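Side-chain contacts in insecticidal crystal protein Cry7Cal (Bacillus thuringiensis, PDB 5ZI1), which is an insecticidal toxin active against the locust Locusta migratoria manilensis, probably binding gut receptors and forming membrane pores, as related delta-endotoxins do: residues A[37-42]-A[151-156]; A[97-102]-A[107-112]; A[115-120]-A[156-161]; A[123-128]-A[176-181]. All blocks are in the same frame, centred on the assembly; numbering follows the deposited sequence. Where two conformers were deposited one is given.

Interaction 1 (A[37-42]-A[151-156])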
# COMPACT_ATOMS: atom_id res chain seq x y z
N ILE A 37 -3.48 -25.04 4.82
CA ILE A 37 -4.29 -25.70 3.81
C ILE A 37 -5.45 -24.81 3.39
O ILE A 37 -5.77 -24.69 2.20
CB ILE A 37 -4.78 -27.07 4.31
CG1 ILE A 37 -3.62 -28.08 4.32
CG2 ILE A 37 -5.93 -27.58 3.44
CD1 ILE A 37 -3.94 -29.37 5.06
N GLY A 38 -6.08 -24.14 4.36
CA GLY A 38 -7.16 -23.23 4.03
C GLY A 38 -6.68 -22.03 3.23
O GLY A 38 -7.38 -21.56 2.32
N LEU A 39 -5.50 -21.51 3.56
CA LEU A 39 -4.94 -20.41 2.78
C LEU A 39 -4.68 -20.84 1.34
O LEU A 39 -5.02 -20.12 0.39
CB LEU A 39 -3.66 -19.89 3.43
CG LEU A 39 -3.04 -18.75 2.62
CD1 LEU A 39 -4.03 -17.61 2.52
CD2 LEU A 39 -1.74 -18.25 3.22
N PHE A 40 -4.08 -22.01 1.15
CA PHE A 40 -3.80 -22.49 -0.20
C PHE A 40 -5.09 -22.62 -1.01
O PHE A 40 -5.21 -22.05 -2.10
CB PHE A 40 -3.07 -23.82 -0.15
CG PHE A 40 -1.56 -23.70 -0.14
CD1 PHE A 40 -0.87 -23.28 -1.27
CD2 PHE A 40 -0.83 -24.06 1.00
CE1 PHE A 40 0.52 -23.18 -1.25
CE2 PHE A 40 0.56 -23.97 1.03
CZ PHE A 40 1.24 -23.54 -0.10
N THR A 41 -6.07 -23.36 -0.49
CA THR A 41 -7.34 -23.54 -1.21
C THR A 41 -8.01 -22.21 -1.49
O THR A 41 -8.51 -21.97 -2.59
CB THR A 41 -8.28 -24.44 -0.42
OG1 THR A 41 -8.53 -23.84 0.86
CG2 THR A 41 -7.68 -25.83 -0.23
N GLU A 42 -8.03 -21.32 -0.50
CA GLU A 42 -8.51 -19.96 -0.71
C GLU A 42 -7.77 -19.27 -1.85
O GLU A 42 -8.38 -18.67 -2.74
CB GLU A 42 -8.34 -19.17 0.59
CG GLU A 42 -9.35 -18.09 0.89
CD GLU A 42 -9.37 -17.71 2.38
OE1 GLU A 42 -8.54 -18.25 3.16
OE2 GLU A 42 -10.21 -16.88 2.77
N HIS A 151 5.78 -18.26 -4.59
CA HIS A 151 7.03 -19.01 -4.41
C HIS A 151 7.58 -18.78 -3.01
O HIS A 151 7.91 -19.74 -2.29
CB HIS A 151 8.05 -18.57 -5.47
CG HIS A 151 9.29 -19.42 -5.51
ND1 HIS A 151 10.44 -19.00 -6.14
CD2 HIS A 151 9.55 -20.65 -5.01
CE1 HIS A 151 11.37 -19.94 -6.02
NE2 HIS A 151 10.85 -20.95 -5.35
N LEU A 152 7.67 -17.52 -2.59
CA LEU A 152 8.18 -17.20 -1.26
C LEU A 152 7.35 -17.86 -0.18
O LEU A 152 7.89 -18.40 0.81
CB LEU A 152 8.21 -15.68 -1.07
CG LEU A 152 9.25 -15.03 -1.97
CD1 LEU A 152 9.22 -13.53 -1.83
CD2 LEU A 152 10.59 -15.60 -1.60
N PHE A 153 6.02 -17.84 -0.36
CA PHE A 153 5.12 -18.44 0.61
C PHE A 153 5.26 -19.96 0.62
O PHE A 153 5.24 -20.58 1.69
CB PHE A 153 3.68 -18.05 0.30
CG PHE A 153 2.68 -18.85 1.04
CD1 PHE A 153 2.60 -18.76 2.42
CD2 PHE A 153 1.83 -19.71 0.38
CE1 PHE A 153 1.67 -19.51 3.13
CE2 PHE A 153 0.90 -20.46 1.08
CZ PHE A 153 0.83 -20.36 2.45
N LEU A 154 5.37 -20.57 -0.56
CA LEU A 154 5.62 -22.00 -0.62
C LEU A 154 6.91 -22.37 0.12
O LEU A 154 6.98 -23.40 0.78
CB LEU A 154 5.70 -22.46 -2.07
CG LEU A 154 6.01 -23.95 -2.20
CD1 LEU A 154 4.86 -24.73 -1.67
CD2 LEU A 154 6.38 -24.38 -3.63
N LEU A 155 7.95 -21.53 0.00
CA LEU A 155 9.22 -21.86 0.62
C LEU A 155 9.10 -21.85 2.14
O LEU A 155 9.78 -22.63 2.82
CB LEU A 155 10.32 -20.90 0.14
CG LEU A 155 10.87 -21.21 -1.26
CD1 LEU A 155 11.56 -20.02 -1.94
CD2 LEU A 155 11.83 -22.41 -1.13
N LYS A 156 8.21 -21.01 2.67
CA LYS A 156 7.94 -21.02 4.11
C LYS A 156 7.54 -22.41 4.59
O LYS A 156 7.89 -22.81 5.70
CB LYS A 156 6.85 -20.00 4.45
CG LYS A 156 6.45 -19.98 5.92
CD LYS A 156 5.44 -18.86 6.21
CE LYS A 156 4.87 -18.98 7.62
NZ LYS A 156 4.23 -17.72 8.10

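Interaction 2 (A[97-102]-A[107-112])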
# COMPACT_ATOMS: atom_id res chain seq x y z
N LEU A 97 -0.31 -32.25 1.09
CA LEU A 97 -0.21 -31.67 2.43
C LEU A 97 -1.40 -32.06 3.29
O LEU A 97 -1.27 -32.29 4.49
CB LEU A 97 -0.08 -30.15 2.32
CG LEU A 97 0.28 -29.44 3.63
CD1 LEU A 97 1.52 -30.06 4.26
CD2 LEU A 97 0.49 -27.96 3.36
N GLU A 98 -2.58 -32.17 2.68
CA GLU A 98 -3.77 -32.53 3.44
C GLU A 98 -3.75 -34.00 3.84
O GLU A 98 -4.05 -34.34 4.99
CB GLU A 98 -5.02 -32.21 2.63
CG GLU A 98 -6.28 -32.12 3.46
CD GLU A 98 -7.41 -31.45 2.71
OE1 GLU A 98 -8.45 -31.16 3.35
OE2 GLU A 98 -7.26 -31.20 1.49
N ALA A 99 -3.38 -34.88 2.90
CA ALA A 99 -3.29 -36.30 3.22
C ALA A 99 -2.29 -36.56 4.34
O ALA A 99 -2.51 -37.43 5.18
CB ALA A 99 -2.90 -37.10 1.97
N TRP A 100 -1.19 -35.81 4.37
CA TRP A 100 -0.20 -36.04 5.41
C TRP A 100 -0.69 -35.49 6.75
O TRP A 100 -0.54 -36.13 7.79
CB TRP A 100 1.14 -35.40 5.03
CG TRP A 100 2.02 -35.16 6.24
CD1 TRP A 100 2.71 -36.10 6.95
CD2 TRP A 100 2.27 -33.90 6.88
NE1 TRP A 100 3.38 -35.50 7.99
CE2 TRP A 100 3.12 -34.16 7.97
CE3 TRP A 100 1.86 -32.59 6.64
CZ2 TRP A 100 3.57 -33.14 8.81
CZ3 TRP A 100 2.31 -31.59 7.48
CH2 TRP A 100 3.15 -31.87 8.55
N GLN A 101 -1.29 -34.30 6.72
CA GLN A 101 -1.78 -33.68 7.94
C GLN A 101 -2.81 -34.56 8.65
O GLN A 101 -2.86 -34.59 9.89
CB GLN A 101 -2.36 -32.30 7.59
CG GLN A 101 -3.46 -31.82 8.50
CD GLN A 101 -2.92 -31.15 9.73
OE1 GLN A 101 -1.84 -31.50 10.23
NE2 GLN A 101 -3.66 -30.15 10.23
N ASN A 102 -3.61 -35.31 7.90
CA ASN A 102 -4.63 -36.17 8.48
C ASN A 102 -4.13 -37.59 8.77
O ASN A 102 -4.93 -38.47 9.10
CB ASN A 102 -5.83 -36.21 7.54
CG ASN A 102 -6.51 -34.85 7.44
OD1 ASN A 102 -6.59 -34.10 8.42
ND2 ASN A 102 -6.97 -34.51 6.24
N LYS A 107 4.40 -43.07 7.13
CA LYS A 107 5.68 -42.75 6.50
C LYS A 107 5.51 -42.42 5.02
O LYS A 107 6.07 -41.43 4.52
CB LYS A 107 6.66 -43.91 6.69
CG LYS A 107 8.03 -43.66 6.10
CD LYS A 107 9.00 -43.19 7.18
CE LYS A 107 10.16 -42.38 6.59
NZ LYS A 107 11.39 -42.43 7.43
N LEU A 108 4.73 -43.23 4.31
CA LEU A 108 4.57 -43.03 2.87
C LEU A 108 3.89 -41.70 2.55
O LEU A 108 4.07 -41.15 1.45
CB LEU A 108 3.79 -44.21 2.27
CG LEU A 108 3.18 -44.05 0.87
CD1 LEU A 108 4.26 -43.98 -0.20
CD2 LEU A 108 2.24 -45.21 0.58
N LYS A 109 3.10 -41.15 3.48
CA LYS A 109 2.49 -39.86 3.19
C LYS A 109 3.44 -38.72 3.48
O LYS A 109 3.33 -37.65 2.87
CB LYS A 109 1.18 -39.70 3.97
CG LYS A 109 0.02 -40.41 3.28
CD LYS A 109 -1.19 -40.60 4.20
CE LYS A 109 -2.30 -41.37 3.48
NZ LYS A 109 -3.30 -41.95 4.41
N GLN A 110 4.38 -38.91 4.40
CA GLN A 110 5.48 -37.96 4.53
C GLN A 110 6.32 -37.92 3.26
O GLN A 110 6.66 -36.85 2.76
CB GLN A 110 6.37 -38.34 5.72
CG GLN A 110 5.74 -38.09 7.05
CD GLN A 110 6.40 -38.90 8.12
OE1 GLN A 110 7.63 -38.96 8.19
NE2 GLN A 110 5.59 -39.57 8.93
N LEU A 111 6.67 -39.09 2.73
CA LEU A 111 7.40 -39.11 1.47
C LEU A 111 6.66 -38.32 0.42
O LEU A 111 7.24 -37.44 -0.22
CB LEU A 111 7.64 -40.53 1.00
CG LEU A 111 8.92 -41.18 1.53
CD1 LEU A 111 9.26 -40.79 2.97
CD2 LEU A 111 8.83 -42.69 1.39
N LEU A 112 5.34 -38.55 0.30
CA LEU A 112 4.55 -38.00 -0.80
C LEU A 112 4.48 -36.48 -0.75
O LEU A 112 4.55 -35.83 -1.80
CB LEU A 112 3.13 -38.59 -0.80
CG LEU A 112 3.04 -39.97 -1.44
CD1 LEU A 112 1.73 -40.62 -1.06
CD2 LEU A 112 3.18 -39.88 -2.96
O HOH W 1 -4.62 -39.48 5.10

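Interaction 3 (A[115-120]-A[156-161])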
# COMPACT_ATOMS: atom_id res chain seq x y z
N GLU A 115 7.93 -35.00 -1.75
CA GLU A 115 8.14 -35.03 -3.20
C GLU A 115 7.39 -33.94 -3.92
O GLU A 115 7.94 -33.32 -4.82
CB GLU A 115 7.71 -36.39 -3.71
CG GLU A 115 8.09 -36.65 -5.17
CD GLU A 115 6.88 -36.90 -6.04
OE1 GLU A 115 6.27 -35.91 -6.49
OE2 GLU A 115 6.53 -38.09 -6.26
N ARG A 116 6.09 -33.77 -3.63
CA ARG A 116 5.33 -32.68 -4.25
C ARG A 116 5.92 -31.33 -3.91
O ARG A 116 5.88 -30.42 -4.75
CB ARG A 116 3.86 -32.72 -3.86
CG ARG A 116 3.22 -34.06 -4.10
CD ARG A 116 2.58 -34.10 -5.48
NE ARG A 116 1.90 -35.38 -5.66
CZ ARG A 116 2.48 -36.47 -6.18
NH1 ARG A 116 3.75 -36.42 -6.59
NH2 ARG A 116 1.78 -37.58 -6.28
N PHE A 117 6.49 -31.17 -2.72
CA PHE A 117 7.06 -29.88 -2.36
C PHE A 117 8.26 -29.54 -3.24
O PHE A 117 8.30 -28.49 -3.88
CB PHE A 117 7.45 -29.84 -0.88
CG PHE A 117 8.22 -28.60 -0.53
CD1 PHE A 117 7.56 -27.43 -0.22
CD2 PHE A 117 9.61 -28.58 -0.58
CE1 PHE A 117 8.27 -26.27 0.08
CE2 PHE A 117 10.33 -27.43 -0.29
CZ PHE A 117 9.66 -26.27 0.04
N VAL A 118 9.26 -30.43 -3.27
CA VAL A 118 10.47 -30.08 -4.02
C VAL A 118 10.19 -30.07 -5.51
O VAL A 118 10.72 -29.23 -6.24
CB VAL A 118 11.66 -31.00 -3.66
CG1 VAL A 118 11.86 -31.09 -2.14
CG2 VAL A 118 11.49 -32.37 -4.25
N SER A 119 9.30 -30.93 -5.99
CA SER A 119 8.92 -30.84 -7.40
C SER A 119 8.17 -29.54 -7.68
O SER A 119 8.35 -28.95 -8.75
CB SER A 119 8.11 -32.05 -7.84
OG SER A 119 6.89 -32.15 -7.12
N THR A 120 7.34 -29.07 -6.74
CA THR A 120 6.59 -27.83 -7.02
C THR A 120 7.51 -26.62 -6.90
O THR A 120 7.40 -25.67 -7.69
CB THR A 120 5.39 -27.68 -6.07
OG1 THR A 120 4.45 -28.74 -6.30
CG2 THR A 120 4.68 -26.36 -6.32
N LYS A 156 8.21 -21.01 2.67
CA LYS A 156 7.94 -21.02 4.11
C LYS A 156 7.54 -22.41 4.59
O LYS A 156 7.89 -22.81 5.70
CB LYS A 156 6.85 -20.00 4.45
CG LYS A 156 6.45 -19.98 5.92
CD LYS A 156 5.44 -18.86 6.21
CE LYS A 156 4.87 -18.98 7.62
NZ LYS A 156 4.23 -17.72 8.10
N ASN A 157 6.81 -23.16 3.76
CA ASN A 157 6.34 -24.47 4.19
C ASN A 157 7.50 -25.38 4.62
O ASN A 157 7.36 -26.15 5.57
CB ASN A 157 5.50 -25.12 3.09
CG ASN A 157 4.09 -24.50 2.96
OD1 ASN A 157 3.13 -25.20 2.65
ND2 ASN A 157 3.99 -23.19 3.17
N ALA A 158 8.66 -25.29 3.94
CA ALA A 158 9.78 -26.15 4.33
C ALA A 158 10.23 -25.86 5.75
O ALA A 158 10.50 -26.79 6.53
CB ALA A 158 10.96 -25.97 3.36
N GLU A 159 10.27 -24.58 6.15
CA GLU A 159 10.65 -24.29 7.52
C GLU A 159 9.57 -24.71 8.50
O GLU A 159 9.88 -25.11 9.62
CB GLU A 159 11.00 -22.81 7.70
CG GLU A 159 11.32 -22.49 9.18
CD GLU A 159 12.84 -22.52 9.43
OE1 GLU A 159 13.60 -22.58 8.44
OE2 GLU A 159 13.29 -22.56 10.60
N LEU A 160 8.30 -24.64 8.08
CA LEU A 160 7.24 -25.02 9.00
C LEU A 160 7.16 -26.53 9.17
O LEU A 160 7.03 -27.03 10.30
CB LEU A 160 5.90 -24.49 8.52
CG LEU A 160 5.66 -22.98 8.52
CD1 LEU A 160 4.41 -22.69 7.71
CD2 LEU A 160 5.53 -22.46 9.93
N PHE A 161 7.23 -27.28 8.08
CA PHE A 161 6.89 -28.69 8.11
C PHE A 161 8.03 -29.61 7.68
O PHE A 161 7.90 -30.83 7.85
CB PHE A 161 5.67 -28.96 7.22
CG PHE A 161 4.53 -27.95 7.39
CD1 PHE A 161 3.90 -27.76 8.62
CD2 PHE A 161 4.06 -27.23 6.29
CE1 PHE A 161 2.86 -26.86 8.75
CE2 PHE A 161 3.01 -26.32 6.42
CZ PHE A 161 2.41 -26.13 7.65

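Interaction 4 (A[123-128]-A[176-181])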
# COMPACT_ATOMS: atom_id res chain seq x y z
N LEU A 123 9.41 -26.18 -9.97
CA LEU A 123 8.64 -25.55 -11.04
C LEU A 123 8.73 -24.04 -10.96
O LEU A 123 8.89 -23.36 -11.98
CB LEU A 123 7.17 -26.00 -11.01
CG LEU A 123 6.37 -25.59 -12.27
CD1 LEU A 123 7.15 -25.96 -13.52
CD2 LEU A 123 4.99 -26.24 -12.32
N PHE A 124 8.66 -23.48 -9.76
CA PHE A 124 8.82 -22.03 -9.63
C PHE A 124 10.19 -21.59 -10.15
O PHE A 124 10.29 -20.65 -10.94
CB PHE A 124 8.60 -21.60 -8.18
CG PHE A 124 7.13 -21.43 -7.80
CD1 PHE A 124 6.44 -20.27 -8.11
CD2 PHE A 124 6.45 -22.44 -7.14
CE1 PHE A 124 5.10 -20.11 -7.77
CE2 PHE A 124 5.12 -22.30 -6.78
CZ PHE A 124 4.44 -21.13 -7.10
N LYS A 125 11.26 -22.28 -9.73
CA LYS A 125 12.58 -21.95 -10.26
C LYS A 125 12.58 -21.99 -11.77
O LYS A 125 13.01 -21.04 -12.44
CB LYS A 125 13.63 -22.90 -9.71
CG LYS A 125 13.93 -22.70 -8.27
CD LYS A 125 14.85 -23.82 -7.79
CE LYS A 125 15.18 -23.65 -6.32
NZ LYS A 125 15.37 -24.99 -5.71
N PHE A 126 12.06 -23.08 -12.35
CA PHE A 126 11.99 -23.18 -13.80
C PHE A 126 11.06 -22.13 -14.40
O PHE A 126 11.35 -21.59 -15.47
CB PHE A 126 11.54 -24.59 -14.20
CG PHE A 126 11.39 -24.78 -15.68
CD1 PHE A 126 10.17 -24.55 -16.31
CD2 PHE A 126 12.46 -25.18 -16.46
CE1 PHE A 126 10.03 -24.73 -17.68
CE2 PHE A 126 12.32 -25.37 -17.82
CZ PHE A 126 11.11 -25.14 -18.43
N ALA A 127 9.93 -21.83 -13.74
CA ALA A 127 8.89 -21.03 -14.39
C ALA A 127 9.08 -19.52 -14.24
O ALA A 127 8.75 -18.78 -15.17
CB ALA A 127 7.52 -21.41 -13.85
N MET A 128 9.56 -19.05 -13.09
CA MET A 128 9.71 -17.61 -12.87
C MET A 128 10.36 -16.86 -14.02
O MET A 128 9.85 -15.77 -14.36
CB MET A 128 10.50 -17.37 -11.57
CG MET A 128 9.67 -17.63 -10.31
SD MET A 128 8.07 -16.74 -10.28
CE MET A 128 8.61 -15.03 -10.10
N TYR A 176 15.66 -22.20 3.48
CA TYR A 176 15.68 -20.91 4.17
C TYR A 176 16.57 -19.91 3.44
O TYR A 176 16.13 -18.80 3.12
CB TYR A 176 16.16 -21.09 5.62
CG TYR A 176 16.12 -19.80 6.40
CD1 TYR A 176 14.91 -19.28 6.85
CD2 TYR A 176 17.28 -19.07 6.65
CE1 TYR A 176 14.85 -18.08 7.54
CE2 TYR A 176 17.24 -17.87 7.36
CZ TYR A 176 16.01 -17.38 7.80
OH TYR A 176 15.93 -16.18 8.51
N ASN A 177 17.81 -20.30 3.13
CA ASN A 177 18.73 -19.36 2.49
C ASN A 177 18.31 -19.05 1.07
O ASN A 177 18.48 -17.92 0.60
CB ASN A 177 20.16 -19.91 2.51
CG ASN A 177 20.71 -20.03 3.91
OD1 ASN A 177 20.39 -19.23 4.80
ND2 ASN A 177 21.56 -21.02 4.12
N GLU A 178 17.80 -20.04 0.34
CA GLU A 178 17.23 -19.75 -0.97
C GLU A 178 16.11 -18.72 -0.85
O GLU A 178 16.07 -17.75 -1.61
CB GLU A 178 16.73 -21.02 -1.62
CG GLU A 178 17.82 -21.95 -2.07
CD GLU A 178 17.26 -23.20 -2.70
OE1 GLU A 178 18.07 -24.11 -3.04
OE2 GLU A 178 16.01 -23.27 -2.84
N GLN A 179 15.22 -18.89 0.13
CA GLN A 179 14.11 -17.95 0.30
C GLN A 179 14.62 -16.54 0.55
O GLN A 179 14.15 -15.58 -0.06
CB GLN A 179 13.20 -18.40 1.46
CG GLN A 179 11.90 -17.58 1.57
CD GLN A 179 11.16 -17.78 2.88
OE1 GLN A 179 11.76 -17.76 3.96
NE2 GLN A 179 9.83 -17.94 2.80
N LYS A 180 15.60 -16.41 1.44
CA LYS A 180 16.20 -15.12 1.73
C LYS A 180 16.72 -14.45 0.47
O LYS A 180 16.50 -13.25 0.26
CB LYS A 180 17.33 -15.28 2.75
CG LYS A 180 17.94 -13.97 3.18
CD LYS A 180 18.97 -14.16 4.31
CE LYS A 180 18.30 -14.53 5.64
NZ LYS A 180 17.86 -13.33 6.44
N GLY A 181 17.44 -15.20 -0.38
CA GLY A 181 17.88 -14.63 -1.65
C GLY A 181 16.72 -14.24 -2.56
O GLY A 181 16.76 -13.19 -3.22
O HOH W 2 17.01 -26.57 -4.04

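Interaction 1 (A[37-42]-A[151-156])
F153 reaches out from helix 141-165 to meet F40 and L39 of helix 33-47, and its ring makes most of the contact. CB already points toward helix 33-47, and with CG anti to the backbone N (chi1 167°) the ring continues to F40 and L39. Neither CB nor CG touches the opposite segment; the contact begins further along the ring. CD2 of F153 lies 3.9 Å from CZ of F40, and the next atom, CE2, comes closest, 3.3 Å from the same CZ. CE2 sits above one face of the F40 ring, displaced toward its rim. The two ring planes are inclined at 45° with centroids 4.8 Å apart, an oblique pairing that is neither stacked nor T-shaped. At the far end of F153, CZ meets the branch methyl CD2 of L39 at 3.4 Å, and CE1 is 3.6 Å from that same methyl. L39 comes at F153 from the opposite direction. L154 adds a lighter contact, its CD1 4.1 Å from CZ of F40. All four side chains are buried, and the contact is purely apolar. The helix segments run nearly antiparallel, at 157°, yet their axes stay 12.5 Å apart, a gap spanned by the long aromatic side chains rather than by close backbone packing. F40 also packs on L90 and T94 of helix 73-101. Helix 141-165 is the central helix of the toxin's N-terminal bundle: L154 packs on F117 and T120 of helix 107-127, and L152 on Y182 and V183 of helix 169-202.

Interaction 2 (A[97-102]-A[107-112])
W100 brings the pyrrole corner of its indole obliquely up to the CG methylene of Q110, with CD1 and NE1 each 3.6 Å from Q110 CG. The ring and the Q110 amide are steeply inclined, their planes 75° apart, and it is the methylene rather than the amide that meets the indole. The amide is engaged elsewhere: NE2 donates to the carbonyl of R104, in the turn joining the two helices. Nearer the backbone, W100 CB lies 3.8 Å from K109 O. K109 crosses to A99 with CG anti to its own carbonyl carbon (chi1 -82°) and the chain extended beyond, which carries CD to 3.6 Å from A99 O. A water continues the link, donating to A99 O at 2.9 Å and accepting from K109 NZ at the same distance of 2.9 Å. The arrangement is an antiparallel helical hairpin, with segment axes 8.7 Å apart and inclined at 154°; on the bundle side, W100 also makes an edge-to-face pair with W165 of helix 141-165. A single methylene, Q110 CG, thus meets the indole within the hairpin, while at its partly exposed rim the lysine ammonium acts through water on a carbonyl near the C-terminal end of helix 73-101, where a positive charge should be electrostatically favourable.

Interaction 3 (A[115-120]-A[156-161])
F117 touches A158 and N157 with the outer end of its ring, and this apolar packing is the whole of the direct side-chain contact between segments 115-120 and 156-161. With CG anti to the backbone N (chi1 171°), the ring extends toward helix 141-165. Its CZ meets the A158 methyl CB at 3.6 Å, and CE2 is 4.0 Å from the same methyl. On the other side of the ring tip, CE1 is 4.0 Å from A158 N and 4.2 Å from N157 CB. The small alanine lets the phenyl ring approach the helix backbone itself. F175 of helix 169-202 adds an edge-to-face partner for F117, which also packs on L154 of helix 141-165.

The polar groups beside the contact find partners in their own helix (T120) or in helix 73-101 (N157). T120 OG1 donates to R116 O at 2.7 Å, with a C=O...donor angle of 150° and a tilt of 26° from the carbonyl plane. T120 N is bonded to that oxygen as well, at 2.8 Å, and the two donors arrive from opposite faces of the carbonyl plane. N157 meets F117 with CB, while its OD1 is hydrogen-bonded to Y93 OH; the same OD1 lies at the edge of the F161 ring, in its plane.

Dispersion between the F117 ring and the A158 methyl, with N157 CB beside it, therefore joins the two segments in the bundle interior, while the polar ends of N157 and T120 are bonded elsewhere.

Interaction 4 (A[123-128]-A[176-181])
K125 and E178 form a salt bridge across the surface of the N-terminal helical bundle of this three-domain Cry toxin, linking helix 107-127 to helix 169-202. The bond is long and weak: K125 NZ donates to E178 OE2 at 3.4 Å, and NZ stands 3.9 Å from the other carboxylate oxygen, OE1. That oxygen is served instead by a water, which donates to E178 OE1 at 2.9 Å and accepts a weak bond from K125 NZ at 2.8 Å. Each carboxylate oxygen is thereby tied to the ammonium group, OE2 directly and OE1 through the water. The lysine nitrogen has its strongest partner in its own helix, a salt bridge to E121 OE1, with a weak bond to N122 OD1 besides. E121 in turn uses its second oxygen, OE2, to accept from H151 NE2 on helix 141-165, so the surface pair is connected through one carboxylate to the buried histidine. Shared between two glutamates, the ammonium is probably stabilised in its charged form. E178 extends fully beyond CG, and K125 crosses it at about a right angle. A chi4 of 148° sets NZ off the extended line of the lysine chain; the neighbouring methylene CE is itself 3.6 Å from E178 OE2.

In the fold
All four contacts belong to the N-terminal helical domain, and no ligand or active site lies among them. Interactions 1 and 3 are the buried pair, with centres about 10 Å apart; both use helix 141-165, and F40 CE2 lies 3.3 Å from N157 OD1. Interaction 2 continues this packing outward: its centre is about 12 Å from that of interaction 3, with W100 CH2 4.1 Å from F161 CB, and it also meets interaction 1 where I37 CD1 packs 3.6 Å from E98 CA. Interaction 4 joins the core through a probable hydrogen bond from Q179 NE2 to L152 O, 2.8 Å. Interactions 2 and 4 do not touch, although helix 107-127 carries both, their centres about 23 Å apart.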